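Uncharacterized protein (Bacteroides eggerthii, PDB 4GDZ) is of unknown function but belongs to the DUF4251 family, found here in a gut Bacteroides species. Local coordinates at the interface of chains A and B. Numbering follows the deposited sequence. Chains: chain A/B, Uncharacterized protein.

Contact 1: the interface of chains A and B. Residues chain A 62-63; chain B 109-111, 115-117.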
loop_
_atom_site.group_PDB
_atom_site.type_symbol
_atom_site.label_atom_id
_atom_site.label_comp_id
_atom_site.label_asym_id
_atom_site.label_seq_id
_atom_site.Cartn_x
_atom_site.Cartn_y
_atom_site.Cartn_z
ATOM N N ALA A 62 -0.811 9.024 7.556
ATOM C CA ALA A 62 -0.995 9.883 8.738
ATOM C C ALA A 62 -2.440 10.318 8.736
ATOM O O ALA A 62 -3.035 10.496 7.655
ATOM C CB ALA A 62 -0.084 11.112 8.679
ATOM N N PHE A 63 -3.026 10.502 9.907
ATOM C CA PHE A 63 -4.424 10.999 9.959
ATOM C C PHE A 63 -4.515 12.497 9.679
ATOM O O PHE A 63 -3.541 13.216 9.845
ATOM C CB PHE A 63 -5.100 10.648 11.269
ATOM C CG PHE A 63 -4.345 11.094 12.497
ATOM C CD1 PHE A 63 -4.428 12.413 12.951
ATOM C CD2 PHE A 63 -3.574 10.188 13.200
ATOM C CE1 PHE A 63 -3.765 12.806 14.108
ATOM C CE2 PHE A 63 -2.907 10.579 14.357
ATOM C CZ PHE A 63 -2.993 11.898 14.782
ATOM N N SER B 109 1.077 12.307 18.147
ATOM C CA SER B 109 -0.275 12.794 17.951
ATOM C C SER B 109 -1.205 11.583 17.944
ATOM O O SER B 109 -0.826 10.520 17.451
ATOM C CB SER B 109 -0.346 13.555 16.628
ATOM O OG SER B 109 -1.583 14.210 16.504
ATOM N N THR B 110 -2.416 11.750 18.475
ATOM C CA THR B 110 -3.432 10.674 18.541
ATOM C C THR B 110 -4.737 11.222 18.030
ATOM O O THR B 110 -5.134 12.298 18.432
ATOM C CB THR B 110 -3.624 10.166 19.983
ATOM O OG1 THR B 110 -2.371 9.697 20.465
ATOM C CG2 THR B 110 -4.676 9.037 20.084
ATOM N N ASP B 111 -5.402 10.524 17.119
ATOM C CA ASP B 111 -6.685 11.036 16.614
ATOM C C ASP B 111 -7.832 10.530 17.493
ATOM O O ASP B 111 -7.610 9.779 18.449
ATOM C CB ASP B 111 -6.895 10.708 15.121
ATOM C CG ASP B 111 -7.142 9.233 14.858
ATOM O OD1 ASP B 111 -7.384 8.462 15.812
ATOM O OD2 ASP B 111 -7.103 8.848 13.681
ATOM N N ASN B 115 -5.817 6.123 16.635
ATOM C CA ASN B 115 -4.618 5.961 15.793
ATOM C C ASN B 115 -3.539 6.907 16.293
ATOM O O ASN B 115 -3.839 8.027 16.694
ATOM C CB ASN B 115 -4.898 6.224 14.314
ATOM C CG ASN B 115 -6.089 5.429 13.798
ATOM O OD1 ASN B 115 -6.115 4.199 13.874
ATOM N ND2 ASN B 115 -7.087 6.134 13.305
ATOM N N ILE B 116 -2.298 6.432 16.290
ATOM C CA ILE B 116 -1.150 7.176 16.818
ATOM C C ILE B 116 -0.118 7.354 15.717
ATOM O O ILE B 116 0.167 6.428 14.963
ATOM C CB ILE B 116 -0.518 6.456 18.036
ATOM C CG1 ILE B 116 -1.527 6.426 19.194
ATOM C CG2 ILE B 116 0.781 7.133 18.492
ATOM C CD1 ILE B 116 -1.075 5.572 20.356
ATOM N N ASN B 117 0.375 8.573 15.583
ATOM C CA ASN B 117 1.501 8.891 14.686
ATOM C C ASN B 117 2.583 9.480 15.599
ATOM O O ASN B 117 2.291 10.400 16.374
ATOM C CB ASN B 117 1.092 9.964 13.681
ATOM C CG ASN B 117 0.078 9.493 12.642
ATOM O OD1 ASN B 117 -0.256 8.299 12.499
ATOM N ND2 ASN B 117 -0.423 10.443 11.908
#
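The ring of A:Phe63 is pushed against chain B where strands 102-110 and 116-123 meet the loop that joins them. Face contact comes from B:Asp111: its CB sits over the middle of the ring, 3.6 Å from the centroid, in a CH-pi contact. The carboxylate of B:Asp111 is tilted 47° from the ring, with OD2 reaching back towards CB of A:Phe63. A chi1 of 54°, with CG between the backbone N and the carbonyl carbon, sets the ring between B:Asp111 and B:Asn117. On the side of the ring opposite B:Asp111 the amide of B:Asn117 slides past in the reverse direction, displaced towards the CD2 and CE2 edge, with the planes 23° apart; its CG is 3.6 Å from CE2 of A:Phe63, while ND2 extends to the backbone of A:Ala62.

Edge contacts come from B:Ser109, whose CB lies 3.6 Å from CZ of A:Phe63 and whose backbone carbon lies in the ring plane. Its hydroxyl OG also faces CZ and CE1.

Hydrogen bonds inside chain B hold the carboxylate from behind. The side-chain ND2 of B:Asn115 meets the syn lone pair of B:Asp111 OD2 at 2.7 Å, nearly in the plane of its own amide. Together with the second bond this should limit rotation of the carboxylate and so steady the CB that covers the ring. That second bond runs from the backbone N of B:Asn115 to B:Asp111 OD1, 2.9 Å long and arriving from above the carboxylate plane.

Contact 2: the interface of chains A and B. Residues chain A 60-61; chain B 117, 132, 134, 143-145.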
loop_
_atom_site.group_PDB
_atom_site.type_symbol
_atom_site.label_atom_id
_atom_site.label_comp_id
_atom_site.label_asym_id
_atom_site.label_seq_id
_atom_site.Cartn_x
_atom_site.Cartn_y
_atom_site.Cartn_z
ATOM N N GLN A 60 3.352 4.316 4.227
ATOM C CA GLN A 60 2.915 4.967 5.493
ATOM C C GLN A 60 1.606 5.726 5.308
ATOM O O GLN A 60 1.199 6.006 4.194
ATOM C CB GLN A 60 3.987 5.938 6.025
ATOM C CG GLN A 60 5.156 5.279 6.732
ATOM C CD GLN A 60 4.831 4.833 8.135
ATOM O OE1 GLN A 60 3.663 4.776 8.545
ATOM N NE2 GLN A 60 5.850 4.500 8.872
ATOM N N THR A 61 0.948 6.050 6.412
ATOM C CA THR A 61 -0.202 6.948 6.392
ATOM C C THR A 61 -0.048 7.933 7.569
ATOM O O THR A 61 0.785 7.727 8.441
ATOM C CB THR A 61 -1.514 6.199 6.618
ATOM O OG1 THR A 61 -1.439 5.621 7.906
ATOM C CG2 THR A 61 -1.757 5.074 5.560
ATOM N N ASN B 117 0.375 8.573 15.583
ATOM C CA ASN B 117 1.501 8.891 14.686
ATOM C C ASN B 117 2.583 9.480 15.599
ATOM O O ASN B 117 2.291 10.400 16.374
ATOM C CB ASN B 117 1.092 9.964 13.681
ATOM C CG ASN B 117 0.078 9.493 12.642
ATOM O OD1 ASN B 117 -0.256 8.299 12.499
ATOM N ND2 ASN B 117 -0.423 10.443 11.908
ATOM N N PHE B 132 9.762 7.443 12.015
ATOM C CA PHE B 132 8.334 7.765 12.007
ATOM C C PHE B 132 7.574 6.459 12.180
ATOM O O PHE B 132 7.764 5.521 11.428
ATOM C CB PHE B 132 7.921 8.463 10.707
ATOM C CG PHE B 132 6.427 8.765 10.608
ATOM C CD1 PHE B 132 5.809 9.647 11.504
ATOM C CD2 PHE B 132 5.632 8.109 9.687
ATOM C CE1 PHE B 132 4.449 9.901 11.450
ATOM C CE2 PHE B 132 4.274 8.380 9.610
ATOM C CZ PHE B 132 3.678 9.271 10.500
ATOM N N THR B 134 3.713 4.551 13.072
ATOM C CA THR B 134 2.268 4.676 13.073
ATOM C C THR B 134 1.662 3.385 13.626
ATOM O O THR B 134 2.161 2.289 13.362
ATOM C CB THR B 134 1.689 4.938 11.671
ATOM O OG1 THR B 134 2.068 3.851 10.814
ATOM C CG2 THR B 134 2.197 6.277 11.127
ATOM N N THR B 143 3.847 0.353 11.685
ATOM C CA THR B 143 4.707 0.561 10.540
ATOM C C THR B 143 5.707 1.638 10.899
ATOM O O THR B 143 5.346 2.655 11.530
ATOM C CB THR B 143 3.856 0.981 9.323
ATOM O OG1 THR B 143 2.898 -0.064 9.105
ATOM C CG2 THR B 143 4.713 1.196 8.058
ATOM N N VAL B 144 6.961 1.421 10.531
ATOM C CA VAL B 144 8.011 2.358 10.885
ATOM C C VAL B 144 8.798 2.699 9.625
ATOM O O VAL B 144 9.096 1.814 8.827
ATOM C CB VAL B 144 8.899 1.771 12.024
ATOM C CG1 VAL B 144 9.685 0.513 11.583
ATOM C CG2 VAL B 144 9.880 2.800 12.526
ATOM N N THR B 145 9.144 3.976 9.465
ATOM C CA THR B 145 10.090 4.431 8.452
ATOM C C THR B 145 11.323 4.957 9.122
ATOM O O THR B 145 11.238 5.780 10.061
ATOM C CB THR B 145 9.425 5.551 7.589
ATOM O OG1 THR B 145 8.256 4.977 6.991
ATOM C CG2 THR B 145 10.385 6.115 6.471
HETATM O O HOH W 1 -1.998 7.088 10.371
HETATM O O HOH W 2 0.393 3.606 8.588
#
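A:Gln60 reaches across to strands 128-135 and 141-148 of chain B and places its amide among B:Phe132, B:Thr134, B:Thr143 and B:Thr145. From CB the chain turns with CG anti to the carbonyl carbon (chi1 -78°) and bends again at chi2 (-77°), which brings the amide back alongside the threonines. CG lies near the ring of B:Phe132. CD packs between CG2 of B:Thr143, 3.6 Å away, and CD2 of B:Phe132, 3.7 Å away, with the amide and ring planes 59° apart. At the tip the carbonyl OE1 accepts a hydrogen bond of 2.9 Å from B:Thr134 OG1, in the carbonyl plane and on a lone pair. On the other branch NE2 donates to B:Thr145 OG1 at 3.1 Å, exactly in the amide plane, and makes a weak bond to the backbone O of B:Thr143. Bonding at both branches should fix which way round the amide lies. With an alanine in place of A:Gln60, the hydroxyls of B:Thr134 and B:Thr145 would probably lose their amide partner and a gap would be left between B:Phe132 and B:Thr143.

Water extends the contact past A:Thr61. Water 2 lies 2.8 Å from A:Thr61 OG1 and is also bonded to B:Thr134 OG1. Water 1 joins the same A:Thr61 hydroxyl to B:Asn117 OD1, 3.0 Å from the water. The carbonyl O of A:Thr61 itself lies at the edge of the B:Phe132 ring, in its plane. In the fold, A:Gln60 ends the loop before the short strand 61-63 of chain A, which lies across a sheet face of chain B formed by strands 116-123, 128-135 and 141-148.

Contact 1 and contact 2 lie about 10 Å apart, measured between the centres of their C-alpha atoms, and B:Asn117 belongs to both. On chain A they come from consecutive residues, 60 to 63, so one short segment supplies an aromatic side chain to contact 1 and an amide to contact 2. On chain B they run over strands 102-110 to 141-148. The deposited assembly holds three copies, and because the A-B interface is not an exact two-fold, the segment and its receiving surface need not be exchanged reciprocally. The structure alone does not show whether this association exists in solution.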